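Local coordinates for protein uronate isomerase (Bacillus halodurans C-125, PDB 3HK5) that probably interconverts aldose and ketose forms of uronic acids as a zinc-binding isomerase, at residues A[297-302]-A[320-325]. Numbering follows the deposited sequence.
Sequences LVTMLS and MIFGCW. With RAT (D-arabinaric acid), chain C.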
loop_
_atom_site.group_PDB
_atom_site.type_symbol
_atom_site.label_atom_id
_atom_site.label_comp_id
_atom_site.label_asym_id
_atom_site.label_seq_id
_atom_site.Cartn_x
_atom_site.Cartn_y
_atom_site.Cartn_z
ATOM N N LEU A 297 -25.232 17.085 5.447
ATOM C CA LEU A 297 -24.788 18.428 5.107
ATOM C C LEU A 297 -23.278 18.287 5.029
ATOM O O LEU A 297 -22.650 17.846 5.988
ATOM C CB LEU A 297 -25.151 19.412 6.211
ATOM C CG LEU A 297 -26.593 19.915 6.206
ATOM C CD1 LEU A 297 -26.958 20.460 7.591
ATOM C CD2 LEU A 297 -26.742 21.009 5.130
ATOM N N VAL A 298 -22.685 18.646 3.900
ATOM C CA VAL A 298 -21.241 18.510 3.768
ATOM C C VAL A 298 -20.509 19.726 3.227
ATOM O O VAL A 298 -21.009 20.431 2.341
ATOM C CB VAL A 298 -20.872 17.318 2.849
ATOM C CG1 VAL A 298 -19.368 17.273 2.623
ATOM C CG2 VAL A 298 -21.336 16.018 3.463
ATOM N N THR A 299 -19.327 19.974 3.791
ATOM C CA THR A 299 -18.444 21.044 3.333
ATOM C C THR A 299 -17.034 20.467 3.488
ATOM O O THR A 299 -16.744 19.748 4.458
ATOM C CB THR A 299 -18.583 22.338 4.162
ATOM O OG1 THR A 299 -18.038 23.433 3.408
ATOM C CG2 THR A 299 -17.829 22.228 5.486
ATOM N N MET A 300 -16.163 20.752 2.527
ATOM C CA MET A 300 -14.808 20.219 2.590
ATOM C C MET A 300 -13.762 21.327 2.576
ATOM O O MET A 300 -13.972 22.401 2.007
ATOM C CB MET A 300 -14.613 19.207 1.450
ATOM C CG MET A 300 -15.595 18.020 1.565
ATOM S SD MET A 300 -15.439 16.755 0.297
ATOM C CE MET A 300 -14.154 15.765 1.069
ATOM N N LEU A 301 -12.636 21.057 3.221
ATOM C CA LEU A 301 -11.559 22.026 3.356
ATOM C C LEU A 301 -10.563 22.142 2.193
ATOM O O LEU A 301 -9.996 23.205 1.975
ATOM C CB LEU A 301 -10.796 21.734 4.650
ATOM C CG LEU A 301 -9.870 22.818 5.211
ATOM C CD1 LEU A 301 -10.662 24.106 5.478
ATOM C CD2 LEU A 301 -9.237 22.302 6.498
ATOM N N SER A 302 -10.340 21.060 1.456
ATOM C CA SER A 302 -9.386 21.101 0.360
ATOM C C SER A 302 -9.937 21.677 -0.942
ATOM O O SER A 302 -11.029 21.319 -1.388
ATOM C CB SER A 302 -8.826 19.704 0.090
ATOM O OG SER A 302 -7.894 19.730 -0.982
ATOM N N MET A 320 -26.568 17.827 0.914
ATOM C CA MET A 320 -26.715 19.268 0.721
ATOM C C MET A 320 -25.336 19.868 0.981
ATOM O O MET A 320 -24.804 19.760 2.090
ATOM C CB MET A 320 -27.734 19.881 1.687
ATOM C CG MET A 320 -27.856 21.410 1.548
ATOM S SD MET A 320 -28.490 21.980 -0.081
ATOM C CE MET A 320 -30.199 21.537 0.075
ATOM N N ILE A 321 -24.754 20.468 -0.049
ATOM C CA ILE A 321 -23.437 21.093 0.070
ATOM C C ILE A 321 -23.611 22.483 0.646
ATOM O O ILE A 321 -24.599 23.159 0.345
ATOM C CB ILE A 321 -22.756 21.273 -1.298
ATOM C CG1 ILE A 321 -22.499 19.932 -1.955
ATOM C CG2 ILE A 321 -21.428 21.989 -1.128
ATOM C CD1 ILE A 321 -21.927 20.111 -3.356
ATOM N N PHE A 322 -22.650 22.917 1.458
ATOM C CA PHE A 322 -22.734 24.243 2.039
ATOM C C PHE A 322 -21.396 24.933 2.264
ATOM O O PHE A 322 -20.376 24.289 2.499
ATOM C CB PHE A 322 -23.511 24.191 3.364
ATOM C CG PHE A 322 -22.720 23.648 4.531
ATOM C CD1 PHE A 322 -22.000 24.505 5.361
ATOM C CD2 PHE A 322 -22.700 22.280 4.801
ATOM C CE1 PHE A 322 -21.269 24.010 6.450
ATOM C CE2 PHE A 322 -21.973 21.769 5.881
ATOM C CZ PHE A 322 -21.254 22.635 6.708
ATOM N N GLY A 323 -21.443 26.259 2.168
ATOM C CA GLY A 323 -20.314 27.129 2.413
ATOM C C GLY A 323 -18.966 26.945 1.758
ATOM O O GLY A 323 -18.701 25.980 1.042
ATOM N N CYS A 324 -18.123 27.943 2.006
ATOM C CA CYS A 324 -16.753 27.987 1.530
ATOM C C CYS A 324 -16.027 28.067 2.859
ATOM O O CYS A 324 -15.792 29.139 3.419
ATOM C CB CYS A 324 -16.542 29.230 0.676
ATOM S SG CYS A 324 -17.628 29.215 -0.784
ATOM N N TRP A 325 -15.703 26.887 3.359
ATOM C CA TRP A 325 -15.102 26.701 4.664
ATOM C C TRP A 325 -13.645 27.038 4.942
ATOM O O TRP A 325 -12.739 26.573 4.241
ATOM C CB TRP A 325 -15.359 25.250 5.078
ATOM C CG TRP A 325 -14.959 24.895 6.467
ATOM C CD1 TRP A 325 -15.098 25.660 7.585
ATOM C CD2 TRP A 325 -14.452 23.631 6.903
ATOM N NE1 TRP A 325 -14.714 24.947 8.701
ATOM C CE2 TRP A 325 -14.314 23.698 8.310
ATOM C CE3 TRP A 325 -14.103 22.443 6.240
ATOM C CZ2 TRP A 325 -13.842 22.623 9.068
ATOM C CZ3 TRP A 325 -13.634 21.378 6.992
ATOM C CH2 TRP A 325 -13.507 21.476 8.396
HETATM O O1A RAT C . -13.965 22.852 12.975
HETATM C C1 RAT C . -14.565 23.926 12.711
HETATM O O1B RAT C . -15.788 24.134 12.866
HETATM C C2 RAT C . -13.726 25.074 12.150
HETATM O O2 RAT C . -14.598 26.001 11.469
HETATM C C3 RAT C . -12.943 25.802 13.267
HETATM O O3 RAT C . -13.851 26.536 14.103
HETATM C C4 RAT C . -11.861 26.783 12.724
HETATM O O4 RAT C . -10.909 27.092 13.742
HETATM C C5 RAT C . -12.455 28.114 12.207
HETATM O O5A RAT C . -12.256 29.146 12.875
HETATM O O5B RAT C . -13.110 28.064 11.125
HETATM O O HOH W 1 -15.944 24.404 1.999
#
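Val298 and Phe322 show how two neighbouring parallel strands can stay joined after their ladder of backbone bonds gives out. The regular pairing is short: Val298 N donates to Met320 O at 3.0 Å, and Phe322 N returns a bond to Val298 O at 3.1 Å. Helix 306-315 makes the connection in this beta-alpha-beta unit, while strand 255-262 pairs with the other edge of 296-300.

Beyond Phe322 a side chain and a water replace the ladder. With OG1 anti to the backbone N (chi1 -161°), Thr299 donates from OG1 to Phe322 O over 2.7 Å, nearly along the C=O axis. Thr299 OG1 in turn accepts from a water whose O is 2.7 Å away; that water also donates to Met300 O and accepts from Trp325 N, so the diverging backbones remain bridged.

Apolar packing follows the two rings. Thr299 CB sits over one face of Phe322, 3.8 Å from the ring centroid, a CH-pi contact, whereas Leu297 CB meets Phe322 CE2 at 4.0 Å. Leu301 CD1 lies over one face of the Trp325 indole, offset toward the rim, while Thr299 CG2 touches Trp325 CE3 at 3.8 Å.

The last interaction is with the ligand: Trp325 NE1 reaches O2 of D-arabinaric acid at 3.0 Å through an almost straight N-H...O angle of 175°. Asp355, a ligand of zinc, touches the same indole. Thr299 thus serves both chemistries: its hydroxyl bonds Phe322 O and holds the water that serves Met300 O and Trp325 N, and its methyl packs against the indole, consistent with strand-end packing helping to hold Trp325 where its N-H can meet the bound diacid.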